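Local coordinates for putative periplasmic protein ydgH (PDB 4EVU), which is of unknown function but probably acts as a secreted or periplasmic protein, this piece being its C-terminal YdgH/BhsA/McbA-like (DUF1471) domain, at residues T33-S36 with Y37-A40; V39-R42 with A43-G47. One frame throughout, in Å; residues are numbered along the deposited sequence.

Interaction 1 (T33-S36 with Y37-A40); sequences TEIS and YQVA
T33-S36 and Y37-A40 form one continuous run of alpha helix, joined by i to i+4 backbone bonds and a local side-chain contact near the start of helix 32-45, which packs on a mixed beta sheet. Four amide-to-carbonyl bonds tie the turns together: Y37 to T33, Q38 to E34, V39 to I35 and A40 to S36, the last the shortest, with A40 N 2.8 Å from S36 O. The carbonyl of E34 is gripped twice, by Q38 N at 3.2 Å and by a water that donates to E34 O at 2.9 Å. The same water accepts from the side-chain amide, 3.0 Å from Q38 NE2. Placed beside its backbone N (chi1 -65°), Q38 CG lies 3.5 Å from E34 O; the bend at chi2 (-63°) carries the amide to the water and brings NE2 in plane to the edge of the Y37 ring. On the sheet side, I35 crosses Q38 at about a right angle, I35 CD1 lying 4.2 Å from Q38 CB. I35 and V39 continue onto F25 and strand 63-71. M32 of the second subunit packs on I35 and S36, and N10 ND2 of that subunit is hydrogen-bonded to E34 OE2. S36 OG is hydrogen-bonded to M32 O of its own chain. The chemistry is divided: aliphatic branches meet the sheet, and the bent glutamine closes a water bridge to a main-chain carbonyl.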
loop_
_atom_site.group_PDB
_atom_site.type_symbol
_atom_site.label_atom_id
_atom_site.label_comp_id
_atom_site.label_asym_id
_atom_site.label_seq_id
_atom_site.Cartn_x
_atom_site.Cartn_y
_atom_site.Cartn_z
ATOM N N THR B 33 0.234 -6.228 0.009
ATOM C CA THR B 33 0.983 -7.278 0.705
ATOM C C THR B 33 2.328 -7.481 0.031
ATOM O O THR B 33 3.364 -7.535 0.707
ATOM C CB THR B 33 0.167 -8.616 0.773
ATOM O OG1 THR B 33 -1.012 -8.381 1.547
ATOM C CG2 THR B 33 0.977 -9.775 1.396
ATOM N N GLU B 34 2.328 -7.595 -1.294
ATOM C CA GLU B 34 3.565 -7.851 -2.030
ATOM C C GLU B 34 4.549 -6.665 -1.958
ATOM O O GLU B 34 5.752 -6.856 -1.751
ATOM C CB GLU B 34 3.218 -8.277 -3.487
ATOM C CG GLU B 34 2.422 -9.640 -3.551
ATOM C CD GLU B 34 2.000 -10.115 -4.956
ATOM O OE1 GLU B 34 2.419 -9.469 -5.957
ATOM O OE2 GLU B 34 1.245 -11.151 -5.054
ATOM N N ILE B 35 4.051 -5.434 -2.067
ATOM C CA ILE B 35 4.934 -4.278 -1.928
ATOM C C ILE B 35 5.461 -4.109 -0.486
ATOM O O ILE B 35 6.627 -3.733 -0.310
ATOM C CB ILE B 35 4.359 -2.948 -2.535
ATOM C CG1 ILE B 35 5.480 -1.933 -2.737
ATOM C CG2 ILE B 35 3.206 -2.426 -1.729
ATOM C CD1 ILE B 35 6.599 -2.419 -3.684
ATOM N N SER B 36 4.629 -4.369 0.524
ATOM C CA SER B 36 5.071 -4.330 1.898
ATOM C C SER B 36 6.192 -5.319 2.147
ATOM O O SER B 36 7.147 -4.997 2.867
ATOM C CB SER B 36 3.921 -4.629 2.855
ATOM O OG SER B 36 2.913 -3.627 2.792
ATOM N N TYR B 37 6.088 -6.494 1.548
ATOM C CA TYR B 37 7.142 -7.488 1.627
ATOM C C TYR B 37 8.466 -6.961 1.049
ATOM O O TYR B 37 9.522 -7.189 1.630
ATOM C CB TYR B 37 6.668 -8.769 0.921
ATOM C CG TYR B 37 7.705 -9.843 0.844
ATOM C CD1 TYR B 37 7.903 -10.728 1.891
ATOM C CD2 TYR B 37 8.534 -9.954 -0.270
ATOM C CE1 TYR B 37 8.880 -11.729 1.814
ATOM C CE2 TYR B 37 9.508 -10.948 -0.363
ATOM C CZ TYR B 37 9.691 -11.823 0.698
ATOM O OH TYR B 37 10.647 -12.829 0.625
ATOM N N GLN B 38 8.399 -6.270 -0.089
ATOM C CA GLN B 38 9.599 -5.709 -0.700
ATOM C C GLN B 38 10.211 -4.640 0.188
ATOM O O GLN B 38 11.425 -4.607 0.347
ATOM C CB GLN B 38 9.325 -5.139 -2.098
ATOM C CG GLN B 38 8.914 -6.220 -3.121
ATOM C CD GLN B 38 9.996 -7.248 -3.365
ATOM O OE1 GLN B 38 11.171 -6.916 -3.381
ATOM N NE2 GLN B 38 9.604 -8.502 -3.529
ATOM N N VAL B 39 9.390 -3.776 0.765
ATOM C CA VAL B 39 9.903 -2.766 1.687
ATOM C C VAL B 39 10.534 -3.421 2.928
ATOM O O VAL B 39 11.655 -3.097 3.318
ATOM C CB VAL B 39 8.811 -1.762 2.086
ATOM C CG1 VAL B 39 9.360 -0.745 3.081
ATOM C CG2 VAL B 39 8.253 -1.026 0.838
ATOM N N ALA B 40 9.845 -4.404 3.501
ATOM C CA ALA B 40 10.328 -5.102 4.712
ATOM C C ALA B 40 11.675 -5.771 4.439
ATOM O O ALA B 40 12.553 -5.758 5.291
ATOM C CB ALA B 40 9.294 -6.121 5.182
HETATM O O HOH W 1 6.713 -9.108 -3.361
#

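Interaction 2 (V39-R42 with A43-G47); sequences VAKR and AAKKG
A44 N to A40 O, at 2.8 Å, and A43 N to V39 O, at 2.9 Å, are the shortest of the bonds joining V39-R42 to A43-G47 in the last turns of helix 32-45. K45 N adds a bond of 3.0 Å to K41 O. The series then fades: K46 N reaches R42 O at 3.3 Å in a weak bond, bent to 140° at the hydrogen, as K46 leaves helical geometry. The K46 side chain carries its aliphatic stem past the same carbonyl, K46 CG 3.7 Å from R42 O, then bends at chi4 to a salt bridge with D21. The R42 side chain, extended from CG to NE, makes a cation-pi contact with F25 and touches V23 on strand 21-28. Here the helix ends in a Schellman motif, with G47 at positive phi (85°) as its C-prime residue. G47 N bonds to A44 O at 3.1 Å, and A48 N, just beyond, turns back to A43 O. Other side chains also lie against the helix carbonyls. K45 CG, set beside its own backbone N (chi1 -71°), comes within 3.4 Å of K41 O, and the rest of the chain runs on extended. Its ammonium is not in contact with that of K41, K45 NZ and K41 NZ being 6.1 Å apart. A43 is buried and packs on V6, A48 and L70.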
loop_
_atom_site.group_PDB
_atom_site.type_symbol
_atom_site.label_atom_id
_atom_site.label_comp_id
_atom_site.label_asym_id
_atom_site.label_seq_id
_atom_site.Cartn_x
_atom_site.Cartn_y
_atom_site.Cartn_z
ATOM N N VAL B 39 9.390 -3.776 0.765
ATOM C CA VAL B 39 9.903 -2.766 1.687
ATOM C C VAL B 39 10.534 -3.421 2.928
ATOM O O VAL B 39 11.655 -3.097 3.318
ATOM C CB VAL B 39 8.811 -1.762 2.086
ATOM C CG1 VAL B 39 9.360 -0.745 3.081
ATOM C CG2 VAL B 39 8.253 -1.026 0.838
ATOM N N ALA B 40 9.845 -4.404 3.501
ATOM C CA ALA B 40 10.328 -5.102 4.712
ATOM C C ALA B 40 11.675 -5.771 4.439
ATOM O O ALA B 40 12.553 -5.758 5.291
ATOM C CB ALA B 40 9.294 -6.121 5.182
ATOM N N LYS B 41 11.814 -6.396 3.267
ATOM C CA LYS B 41 13.063 -7.070 2.871
ATOM C C LYS B 41 14.221 -6.062 2.811
ATOM O O LYS B 41 15.328 -6.330 3.318
ATOM C CB LYS B 41 12.912 -7.837 1.531
ATOM C CG LYS B 41 14.214 -8.441 1.001
ATOM C CD LYS B 41 14.055 -9.058 -0.376
ATOM C CE LYS B 41 13.063 -10.175 -0.351
ATOM N NZ LYS B 41 13.049 -10.890 -1.637
ATOM N N ARG B 42 13.981 -4.910 2.223
ATOM C CA ARG B 42 15.014 -3.899 2.104
ATOM C C ARG B 42 15.348 -3.299 3.454
ATOM O O ARG B 42 16.509 -2.961 3.725
ATOM C CB ARG B 42 14.592 -2.823 1.116
ATOM C CG ARG B 42 14.637 -3.306 -0.351
ATOM C CD ARG B 42 13.814 -2.442 -1.263
ATOM N NE ARG B 42 13.812 -2.823 -2.677
ATOM C CZ ARG B 42 14.608 -2.307 -3.612
ATOM N NH1 ARG B 42 15.585 -1.451 -3.300
ATOM N NH2 ARG B 42 14.462 -2.703 -4.872
ATOM N N ALA B 43 14.338 -3.177 4.295
ATOM C CA ALA B 43 14.537 -2.707 5.657
ATOM C C ALA B 43 15.414 -3.693 6.427
ATOM O O ALA B 43 16.341 -3.322 7.148
ATOM C CB ALA B 43 13.158 -2.523 6.364
ATOM N N ALA B 44 15.066 -4.962 6.315
ATOM C CA ALA B 44 15.842 -6.003 7.011
ATOM C C ALA B 44 17.292 -5.969 6.543
ATOM O O ALA B 44 18.184 -6.201 7.336
ATOM C CB ALA B 44 15.248 -7.389 6.792
ATOM N N LYS B 45 17.532 -5.791 5.253
ATOM C CA LYS B 45 18.915 -5.815 4.748
ATOM C C LYS B 45 19.755 -4.683 5.375
ATOM O O LYS B 45 20.965 -4.808 5.504
ATOM C CB LYS B 45 18.975 -5.709 3.208
ATOM C CG LYS B 45 18.509 -6.930 2.441
ATOM C CD LYS B 45 18.589 -6.749 0.927
ATOM C CE LYS B 45 18.351 -8.066 0.221
ATOM N NZ LYS B 45 18.307 -7.899 -1.258
ATOM N N LYS B 46 19.104 -3.569 5.714
ATOM C CA LYS B 46 19.791 -2.404 6.325
ATOM C C LYS B 46 19.803 -2.425 7.848
ATOM O O LYS B 46 20.275 -1.470 8.493
ATOM C CB LYS B 46 19.204 -1.084 5.811
ATOM C CG LYS B 46 19.477 -0.878 4.332
ATOM C CD LYS B 46 18.846 0.376 3.786
ATOM C CE LYS B 46 19.464 0.833 2.475
ATOM N NZ LYS B 46 20.512 1.860 2.763
ATOM N N GLY B 47 19.332 -3.503 8.448
ATOM C CA GLY B 47 19.343 -3.610 9.894
ATOM C C GLY B 47 18.207 -3.012 10.671
ATOM O O GLY B 47 18.333 -2.793 11.884
#

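In the fold
Interactions 1 and 2 follow one another along the single helix 32-45, their centres about 10 Å apart, and share V39 and A40, so the second begins where the first ends. This helix connects strand 21-28 to strand 50-57 and lies on the mixed sheet; both contacts send side chains to F25 on strand 21-28, Y51 on strand 50-57 and strand 63-71. Their surroundings differ: the second subunit meets E34, I35 and S36 of interaction 1, while no other chain of the assembly touches 39-47, where the chain instead turns off the helix towards strand 50-57. One helix thus contributes both to the core of this YdgH/BhsA/McbA-like domain and, at its beginning, to the subunit interface.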